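Local coordinates for protein MarR-family transcriptional regulator (Bordetella bronchiseptica, PDB 6PCO) that probably acts as a DNA-binding transcription factor of the MarR family, a regulator of biofilm formation whose DNA binding is controlled by 6-hydroxynicotinic acid, at residues A[65-79]-A[152-165]. Numbering follows the deposited sequence.
With BU1 (1,4-butanediol), chain E.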
ATOM      1  N   ARG A  65      -8.082  -3.137  -2.830  1.00 63.01           N
ATOM      2  CA  ARG A  65      -8.841  -4.001  -3.739  1.00 59.92           C
ATOM      3  C   ARG A  65      -7.922  -5.083  -4.333  1.00 55.27           C
ATOM      4  O   ARG A  65      -8.259  -6.275  -4.361  1.00 57.85           O
ATOM      5  CB  ARG A  65      -9.502  -3.181  -4.848  1.00 59.09           C
ATOM      6  CG  ARG A  65     -10.344  -4.039  -5.782  1.00 63.90           C
ATOM      7  CD  ARG A  65     -11.154  -3.247  -6.783  1.00 64.06           C
ATOM      8  NE  ARG A  65     -11.489  -4.100  -7.913  1.00 67.38           N
ATOM      9  CZ  ARG A  65     -10.669  -4.362  -8.925  1.00 70.18           C
ATOM     10  NH1 ARG A  65      -9.395  -3.996  -8.869  1.00 73.77           N
ATOM     11  NH2 ARG A  65     -11.136  -4.977  -9.996  1.00 57.81           N
ATOM     12  N   HIS A  66      -6.750  -4.663  -4.797  1.00 47.00           N
ATOM     13  CA  HIS A  66      -5.790  -5.572  -5.375  1.00 56.07           C
ATOM     14  C   HIS A  66      -5.387  -6.650  -4.358  1.00 60.18           C
ATOM     15  O   HIS A  66      -5.321  -7.840  -4.702  1.00 66.51           O
ATOM     16  CB  HIS A  66      -4.579  -4.813  -5.928  1.00 56.43           C
ATOM     17  CG  HIS A  66      -3.446  -5.715  -6.236  1.00 56.12           C
ATOM     18  ND1 HIS A  66      -3.466  -6.554  -7.327  1.00 63.36           N
ATOM     19  CD2 HIS A  66      -2.283  -5.942  -5.588  1.00 59.89           C
ATOM     20  CE1 HIS A  66      -2.344  -7.255  -7.357  1.00 64.17           C
ATOM     21  NE2 HIS A  66      -1.591  -6.897  -6.299  1.00 57.10           N
ATOM     22  N   VAL A  67      -5.125  -6.254  -3.109  1.00 64.30           N
ATOM     23  CA  VAL A  67      -4.624  -7.213  -2.105  1.00 67.35           C
ATOM     24  C   VAL A  67      -5.735  -8.217  -1.754  1.00 57.75           C
ATOM     25  O   VAL A  67      -5.464  -9.409  -1.623  1.00 62.25           O
ATOM     26  CB  VAL A  67      -4.047  -6.515  -0.858  1.00 71.62           C
ATOM     27  CG1 VAL A  67      -3.862  -7.482   0.299  1.00 69.71           C
ATOM     28  CG2 VAL A  67      -2.724  -5.828  -1.171  1.00 71.44           C
ATOM     29  N   ALA A  68      -6.975  -7.741  -1.613  1.00 53.45           N
ATOM     30  CA  ALA A  68      -8.123  -8.636  -1.445  1.00 56.38           C
ATOM     31  C   ALA A  68      -8.194  -9.621  -2.622  1.00 59.52           C
ATOM     32  O   ALA A  68      -8.330 -10.820  -2.416  1.00 58.12           O
ATOM     33  CB  ALA A  68      -9.404  -7.844  -1.310  1.00 53.64           C
ATOM     34  N   ILE A  69      -8.098  -9.108  -3.855  1.00 56.81           N
ATOM     35  CA  ILE A  69      -8.141  -9.969  -5.001  1.00 55.84           C
ATOM     36  C   ILE A  69      -7.009 -10.992  -4.875  1.00 56.97           C
ATOM     37  O   ILE A  69      -7.218 -12.182  -5.102  1.00 69.44           O
ATOM     38  CB  ILE A  69      -8.055  -9.168  -6.310  1.00 56.24           C
ATOM     39  CG1 ILE A  69      -9.381  -8.488  -6.628  1.00 56.33           C
ATOM     40  CG2 ILE A  69      -7.594 -10.047  -7.468  1.00 59.12           C
ATOM     41  CD1 ILE A  69      -9.249  -7.332  -7.594  1.00 64.56           C
ATOM     42  N   PHE A  70      -5.804 -10.516  -4.549  1.00 61.04           N
ATOM     43  CA  PHE A  70      -4.624 -11.395  -4.449  1.00 59.03           C
ATOM     44  C   PHE A  70      -4.937 -12.554  -3.493  1.00 57.92           C
ATOM     45  O   PHE A  70      -4.675 -13.695  -3.824  1.00 51.08           O
ATOM     46  CB  PHE A  70      -3.379 -10.615  -3.994  1.00 57.00           C
ATOM     47  CG  PHE A  70      -2.140 -11.465  -3.865  1.00 56.37           C
ATOM     48  CD1 PHE A  70      -1.902 -12.208  -2.716  1.00 59.08           C
ATOM     49  CD2 PHE A  70      -1.241 -11.572  -4.912  1.00 60.72           C
ATOM     50  CE1 PHE A  70      -0.784 -13.023  -2.611  1.00 58.67           C
ATOM     51  CE2 PHE A  70      -0.136 -12.407  -4.814  1.00 63.76           C
ATOM     52  CZ  PHE A  70       0.092 -13.128  -3.663  1.00 61.19           C
ATOM     53  N   GLN A  71      -5.493 -12.218  -2.315  1.00 61.71           N
ATOM     54  CA  GLN A  71      -5.718 -13.152  -1.187  1.00 68.25           C
ATOM     55  C   GLN A  71      -6.810 -14.177  -1.526  1.00 67.52           C
ATOM     56  O   GLN A  71      -6.698 -15.349  -1.165  1.00 68.50           O
ATOM     57  CB  GLN A  71      -6.092 -12.370   0.072  1.00 68.28           C
ATOM     58  CG  GLN A  71      -4.898 -11.668   0.703  1.00 79.05           C
ATOM     59  CD  GLN A  71      -5.266 -10.775   1.863  1.00 74.48           C
ATOM     60  OE1 GLN A  71      -6.249 -10.040   1.817  1.00 71.42           O
ATOM     61  NE2 GLN A  71      -4.465 -10.839   2.915  1.00 67.30           N
ATOM     62  N   GLN A  72      -7.861 -13.710  -2.206  1.00 65.98           N
ATOM     63  CA  GLN A  72      -8.961 -14.530  -2.648  1.00 73.26           C
ATOM     64  C   GLN A  72      -8.495 -15.554  -3.703  1.00 72.92           C
ATOM     65  O   GLN A  72      -8.889 -16.704  -3.634  1.00 82.87           O
ATOM     66  CB  GLN A  72     -10.099 -13.640  -3.152  1.00 72.91           C
ATOM     67  CG  GLN A  72     -10.817 -12.901  -2.028  1.00 81.39           C
ATOM     68  CD  GLN A  72     -12.102 -12.265  -2.497  1.00 89.86           C
ATOM     69  OE1 GLN A  72     -12.940 -12.915  -3.117  1.00 97.56           O
ATOM     70  NE2 GLN A  72     -12.272 -10.984  -2.203  1.00 86.08           N
ATOM     71  N   THR A  73      -7.639 -15.159  -4.653  1.00 71.57           N
ATOM     72  CA  THR A  73      -7.310 -16.038  -5.808  1.00 77.29           C
ATOM     73  C   THR A  73      -6.022 -16.867  -5.595  1.00 68.88           C
ATOM     74  O   THR A  73      -5.878 -17.911  -6.218  1.00 68.17           O
ATOM     75  CB  THR A  73      -7.306 -15.243  -7.123  1.00 70.73           C
ATOM     76  OG1 THR A  73      -6.338 -14.209  -7.068  1.00 84.43           O
ATOM     77  CG2 THR A  73      -8.628 -14.564  -7.387  1.00 81.01           C
ATOM     78  N   ILE A  74      -5.088 -16.444  -4.738  1.00 61.64           N
ATOM     79  CA  ILE A  74      -3.842 -17.214  -4.567  1.00 74.15           C
ATOM     80  C   ILE A  74      -4.156 -18.528  -3.845  1.00 68.37           C
ATOM     81  O   ILE A  74      -4.784 -18.507  -2.793  1.00 73.86           O
ATOM     82  CB  ILE A  74      -2.738 -16.396  -3.857  1.00 81.42           C
ATOM     83  CG1 ILE A  74      -1.355 -16.980  -4.151  1.00 81.66           C
ATOM     84  CG2 ILE A  74      -2.974 -16.246  -2.355  1.00 83.93           C
ATOM     85  CD1 ILE A  74      -0.817 -16.598  -5.512  1.00 80.44           C
ATOM     86  N   PRO A  75      -3.765 -19.702  -4.401  1.00 74.77           N
ATOM     87  CA  PRO A  75      -3.994 -21.004  -3.757  1.00 80.04           C
ATOM     88  C   PRO A  75      -3.334 -21.166  -2.376  1.00 82.54           C
ATOM     89  O   PRO A  75      -4.019 -21.460  -1.390  1.00 84.97           O
ATOM     90  CB  PRO A  75      -3.355 -22.029  -4.714  1.00 81.99           C
ATOM     91  CG  PRO A  75      -3.256 -21.319  -6.049  1.00 79.81           C
ATOM     92  CD  PRO A  75      -3.130 -19.846  -5.720  1.00 80.38           C
ATOM     93  N   ASP A  76      -2.008 -20.970  -2.333  1.00 87.38           N
ATOM     94  CA  ASP A  76      -1.220 -20.979  -1.104  1.00 81.35           C
ATOM     95  C   ASP A  76      -1.602 -19.767  -0.248  1.00 84.28           C
ATOM     96  O   ASP A  76      -1.197 -18.635  -0.531  1.00 96.00           O
ATOM     97  CB  ASP A  76       0.284 -20.963  -1.382  1.00 72.91           C
ATOM     98  CG  ASP A  76       1.119 -21.012  -0.112  1.00 76.58           C
ATOM     99  OD1 ASP A  76       0.584 -20.685   0.965  1.00 87.42           O
ATOM    100  OD2 ASP A  76       2.291 -21.390  -0.202  1.00 81.42           O
ATOM    101  N   SER A  77      -2.356 -20.031   0.822  1.00 88.31           N
ATOM    102  CA  SER A  77      -2.963 -18.990   1.640  1.00 92.69           C
ATOM    103  C   SER A  77      -1.942 -18.387   2.624  1.00 83.74           C
ATOM    104  O   SER A  77      -2.196 -17.320   3.175  1.00 76.04           O
ATOM    105  CB  SER A  77      -4.192 -19.529   2.333  1.00 98.51           C
ATOM    106  OG  SER A  77      -5.076 -20.127   1.388  1.00106.73           O
ATOM    107  N   LYS A  78      -0.796 -19.060   2.827  1.00 79.55           N
ATOM    108  CA  LYS A  78       0.281 -18.579   3.720  1.00 75.19           C
ATOM    109  C   LYS A  78       1.040 -17.418   3.064  1.00 77.51           C
ATOM    110  O   LYS A  78       1.618 -16.569   3.764  1.00 71.91           O
ATOM    111  CB  LYS A  78       1.267 -19.702   4.057  1.00 76.24           C
ATOM    112  CG  LYS A  78       0.821 -20.667   5.145  1.00 80.76           C
ATOM    113  CD  LYS A  78       1.682 -21.913   5.223  1.00 92.12           C
ATOM    114  CE  LYS A  78       1.747 -22.536   6.603  1.00 92.99           C
ATOM    115  NZ  LYS A  78       2.601 -23.751   6.626  1.00101.93           N
ATOM    116  N   LEU A  79       1.005 -17.389   1.723  1.00 70.36           N
ATOM    117  CA  LEU A  79       1.814 -16.509   0.896  1.00 67.97           C
ATOM    118  C   LEU A  79       1.161 -15.127   0.785  1.00 64.31           C
ATOM    119  O   LEU A  79       0.032 -15.030   0.381  1.00 74.74           O
ATOM    120  CB  LEU A  79       1.940 -17.160  -0.482  1.00 67.75           C
ATOM    121  CG  LEU A  79       3.093 -16.665  -1.352  1.00 72.85           C
ATOM    122  CD1 LEU A  79       4.442 -17.104  -0.785  1.00 71.97           C
ATOM    123  CD2 LEU A  79       2.927 -17.156  -2.787  1.00 71.28           C
ATOM    124  N   MET A 152       2.659 -20.414  -9.063  1.00 70.80           N
ATOM    125  CA  MET A 152       1.750 -19.295  -8.770  1.00 67.78           C
ATOM    126  C   MET A 152       1.550 -18.376  -9.990  1.00 69.81           C
ATOM    127  O   MET A 152       0.648 -17.518  -9.981  1.00 68.68           O
ATOM    128  CB  MET A 152       2.260 -18.488  -7.577  1.00 63.34           C
ATOM    129  CG  MET A 152       2.209 -19.253  -6.260  1.00 69.04           C
ATOM    130  SD  MET A 152       0.570 -19.845  -5.736  1.00 81.41           S
ATOM    131  CE  MET A 152       0.663 -21.583  -6.165  1.00 76.81           C
ATOM    132  N   VAL A 153       2.325 -18.586 -11.062  1.00 69.46           N
ATOM    133  CA  VAL A 153       2.372 -17.639 -12.190  1.00 67.30           C
ATOM    134  C   VAL A 153       0.996 -17.492 -12.840  1.00 62.87           C
ATOM    135  O   VAL A 153       0.542 -16.369 -13.027  1.00 63.41           O
ATOM    136  CB  VAL A 153       3.458 -18.010 -13.212  1.00 62.88           C
ATOM    137  CG1 VAL A 153       3.363 -17.159 -14.462  1.00 65.79           C
ATOM    138  CG2 VAL A 153       4.838 -17.874 -12.600  1.00 71.67           C
ATOM    139  N   PRO A 154       0.326 -18.591 -13.257  1.00 57.87           N
ATOM    140  CA  PRO A 154      -1.059 -18.529 -13.730  1.00 58.91           C
ATOM    141  C   PRO A 154      -2.010 -17.691 -12.865  1.00 59.08           C
ATOM    142  O   PRO A 154      -2.787 -16.901 -13.366  1.00 66.67           O
ATOM    143  CB  PRO A 154      -1.496 -20.000 -13.644  1.00 56.83           C
ATOM    144  CG  PRO A 154      -0.247 -20.762 -13.956  1.00 53.76           C
ATOM    145  CD  PRO A 154       0.885 -19.946 -13.368  1.00 55.09           C
ATOM    146  N   PHE A 155      -1.921 -17.891 -11.554  1.00 61.46           N
ATOM    147  CA  PHE A 155      -2.794 -17.262 -10.598  1.00 61.02           C
ATOM    148  C   PHE A 155      -2.468 -15.769 -10.540  1.00 59.22           C
ATOM    149  O   PHE A 155      -3.354 -14.923 -10.549  1.00 58.42           O
ATOM    150  CB  PHE A 155      -2.632 -17.958  -9.244  1.00 60.90           C
ATOM    151  CG  PHE A 155      -3.002 -19.419  -9.279  1.00 61.24           C
ATOM    152  CD1 PHE A 155      -4.314 -19.826  -9.105  1.00 59.85           C
ATOM    153  CD2 PHE A 155      -2.038 -20.392  -9.504  1.00 67.86           C
ATOM    154  CE1 PHE A 155      -4.649 -21.170  -9.135  1.00 59.70           C
ATOM    155  CE2 PHE A 155      -2.371 -21.740  -9.517  1.00 61.69           C
ATOM    156  CZ  PHE A 155      -3.677 -22.124  -9.336  1.00 61.41           C
ATOM    157  N   ALA A 156      -1.173 -15.461 -10.490  1.00 60.13           N
ATOM    158  CA  ALA A 156      -0.712 -14.091 -10.524  1.00 57.93           C
ATOM    159  C   ALA A 156      -1.318 -13.388 -11.740  1.00 56.14           C
ATOM    160  O   ALA A 156      -1.764 -12.243 -11.636  1.00 60.56           O
ATOM    161  CB  ALA A 156       0.793 -14.059 -10.547  1.00 58.63           C
ATOM    162  N   GLU A 157      -1.337 -14.095 -12.877  1.00 59.29           N
ATOM    163  CA  GLU A 157      -1.808 -13.553 -14.162  1.00 62.73           C
ATOM    164  C   GLU A 157      -3.304 -13.271 -14.049  1.00 56.10           C
ATOM    165  O   GLU A 157      -3.767 -12.215 -14.422  1.00 65.41           O
ATOM    166  CB  GLU A 157      -1.470 -14.494 -15.326  1.00 68.58           C
ATOM    167  CG  GLU A 157      -0.130 -14.182 -15.989  1.00 77.95           C
ATOM    168  CD  GLU A 157       0.613 -15.335 -16.665  1.00 91.34           C
ATOM    169  OE1 GLU A 157      -0.041 -16.341 -17.030  1.00 89.67           O
ATOM    170  OE2 GLU A 157       1.864 -15.228 -16.822  1.00 92.84           O
ATOM    171  N   GLN A 158      -4.039 -14.226 -13.490  1.00 60.04           N
ATOM    172  CA  GLN A 158      -5.452 -14.057 -13.181  1.00 61.99           C
ATOM    173  C   GLN A 158      -5.641 -12.838 -12.264  1.00 61.31           C
ATOM    174  O   GLN A 158      -6.385 -11.922 -12.580  1.00 59.01           O
ATOM    175  CB  GLN A 158      -5.971 -15.339 -12.538  1.00 69.75           C
ATOM    176  CG  GLN A 158      -7.435 -15.613 -12.828  1.00 85.92           C
ATOM    177  CD  GLN A 158      -7.876 -16.847 -12.082  1.00100.93           C
ATOM    178  OE1 GLN A 158      -7.458 -17.966 -12.389  1.00108.02           O
ATOM    179  NE2 GLN A 158      -8.699 -16.643 -11.061  1.00 97.93           N
ATOM    180  N   ILE A 159      -4.917 -12.801 -11.141  1.00 59.40           N
ATOM    181  CA  ILE A 159      -4.991 -11.657 -10.232  1.00 60.73           C
ATOM    182  C   ILE A 159      -4.869 -10.344 -11.022  1.00 56.97           C
ATOM    183  O   ILE A 159      -5.697  -9.431 -10.855  1.00 57.43           O
ATOM    184  CB  ILE A 159      -3.946 -11.756  -9.108  1.00 59.38           C
ATOM    185  CG1 ILE A 159      -4.306 -12.877  -8.133  1.00 56.36           C
ATOM    186  CG2 ILE A 159      -3.793 -10.419  -8.389  1.00 56.23           C
ATOM    187  CD1 ILE A 159      -3.158 -13.370  -7.297  1.00 56.62           C
ATOM    188  N   THR A 160      -3.835 -10.236 -11.860  1.00 54.90           N
ATOM    189  CA  THR A 160      -3.646  -9.040 -12.700  1.00 56.37           C
ATOM    190  C   THR A 160      -4.931  -8.743 -13.484  1.00 57.78           C
ATOM    191  O   THR A 160      -5.399  -7.600 -13.466  1.00 56.80           O
ATOM    192  CB  THR A 160      -2.469  -9.194 -13.664  1.00 54.89           C
ATOM    193  OG1 THR A 160      -1.270  -9.227 -12.897  1.00 60.23           O
ATOM    194  CG2 THR A 160      -2.373  -8.075 -14.673  1.00 57.22           C
ATOM    195  N   GLN A 161      -5.486  -9.770 -14.146  1.00 53.34           N
ATOM    196  CA  GLN A 161      -6.714  -9.630 -14.936  1.00 57.32           C
ATOM    197  C   GLN A 161      -7.854  -9.093 -14.064  1.00 57.28           C
ATOM    198  O   GLN A 161      -8.496  -8.104 -14.428  1.00 76.60           O
ATOM    199  CB  GLN A 161      -7.129 -10.953 -15.581  1.00 59.83           C
ATOM    200  CG  GLN A 161      -6.220 -11.409 -16.715  1.00 62.75           C
ATOM    201  CD  GLN A 161      -5.955 -10.315 -17.721  1.00 72.14           C
ATOM    202  OE1 GLN A 161      -6.871  -9.739 -18.312  1.00 77.13           O
ATOM    203  NE2 GLN A 161      -4.683  -9.991 -17.899  1.00 83.92           N
ATOM    204  N   SER A 162      -8.083  -9.721 -12.907  1.00 58.87           N
ATOM    205  CA  SER A 162      -9.137  -9.289 -11.969  1.00 59.75           C
ATOM    206  C   SER A 162      -8.919  -7.831 -11.559  1.00 63.71           C
ATOM    207  O   SER A 162      -9.865  -7.056 -11.551  1.00 68.81           O
ATOM    208  CB  SER A 162      -9.203 -10.161 -10.760  1.00 60.09           C
ATOM    209  OG  SER A 162      -9.616 -11.467 -11.113  1.00 71.68           O
ATOM    210  N   THR A 163      -7.668  -7.481 -11.240  1.00 60.15           N
ATOM    211  CA  THR A 163      -7.339  -6.164 -10.759  1.00 60.36           C
ATOM    212  C   THR A 163      -7.698  -5.110 -11.808  1.00 59.70           C
ATOM    213  O   THR A 163      -8.233  -4.055 -11.443  1.00 56.79           O
ATOM    214  CB  THR A 163      -5.862  -6.065 -10.361  1.00 62.93           C
ATOM    215  OG1 THR A 163      -5.620  -6.995  -9.303  1.00 67.32           O
ATOM    216  CG2 THR A 163      -5.487  -4.672  -9.906  1.00 60.22           C
ATOM    217  N   PHE A 164      -7.378  -5.384 -13.087  1.00 62.55           N
ATOM    218  CA  PHE A 164      -7.734  -4.472 -14.204  1.00 60.10           C
ATOM    219  C   PHE A 164      -9.257  -4.385 -14.304  1.00 64.50           C
ATOM    220  O   PHE A 164      -9.823  -3.371 -14.743  1.00 61.61           O
ATOM    221  CB  PHE A 164      -7.167  -4.931 -15.549  1.00 56.21           C
ATOM    222  CG  PHE A 164      -5.723  -4.561 -15.805  1.00 60.38           C
ATOM    223  CD1 PHE A 164      -5.284  -3.251 -15.650  1.00 57.69           C
ATOM    224  CD2 PHE A 164      -4.798  -5.525 -16.203  1.00 54.13           C
ATOM    225  CE1 PHE A 164      -3.954  -2.915 -15.875  1.00 50.96           C
ATOM    226  CE2 PHE A 164      -3.472  -5.189 -16.415  1.00 50.87           C
ATOM    227  CZ  PHE A 164      -3.053  -3.880 -16.261  1.00 49.60           C
ATOM    228  N   GLY A 165      -9.914  -5.469 -13.887  1.00 67.29           N
ATOM    229  CA  GLY A 165     -11.346  -5.496 -13.803  1.00 69.75           C
ATOM    230  C   GLY A 165     -11.949  -5.181 -15.152  1.00 68.35           C
ATOM    231  O   GLY A 165     -11.715  -5.915 -16.114  1.00 73.14           O
TER
HETATM  232  C1  BU1 E 201      -0.583  -8.497 -10.184  1.00 86.49           C
HETATM  233  C2  BU1 E 201       0.608  -8.095  -9.297  1.00 92.57           C
HETATM  234  C3  BU1 E 201       0.797  -8.975  -8.058  1.00 94.14           C
HETATM  235  C4  BU1 E 201       1.784  -8.289  -7.096  1.00 97.04           C
HETATM  236  O5  BU1 E 201      -1.223  -7.357 -10.833  1.00 63.93           O
HETATM  237  O6  BU1 E 201       1.161  -7.681  -5.939  1.00 79.30           O
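I159 enters as a knob into the hole formed by H66, I69, F70 and T73, fastening helix 143-164 across the end of helix 55-73. The two short helical segments run roughly antiparallel at 142°, their axes 9.4 Å apart at closest approach. The two branches of I159 divide the work: CG2 lies 3.6 Å from H66 CE1, while CD1 reaches 3.5 Å from F70 CD2. Beyond the helix end, M152, folded about its CB-CG bond (chi2 -59°), brings SD against I74 CD1 and P75 CD, with F84 of helix 81-93 also touching M152. In contrast to the buried I159 knob, P75 lies on the exposed margin, where its CG sits over the face of the F155 ring, 3.3 Å from the centroid, in a CH-pi contact; Q158 only brushes T73 on this side. At the other end of the interface, R65 stretches out to the last turn of helix 143-164, where NH1 donates to T163 O at 2.8 Å and NH2 to S162 O, while I69 CD1 covers one guanidinium face. One residue on, the buried H66 uses both ring nitrogens. ND1 donates in the ring plane to T163 OG1 (3.0 Å, 173°), and that hydroxyl in turn donates to I159 O. NE2 hydrogen-bonds O6 of 1,4-butanediol at 2.9 Å; R60 and G56 of the second subunit also bind the diol, placing this pocket at the dimer interface. Held at both nitrogens, the imidazole is restrained in its rotation, with T163 as the second-shell residue that positions H66 for the ligand.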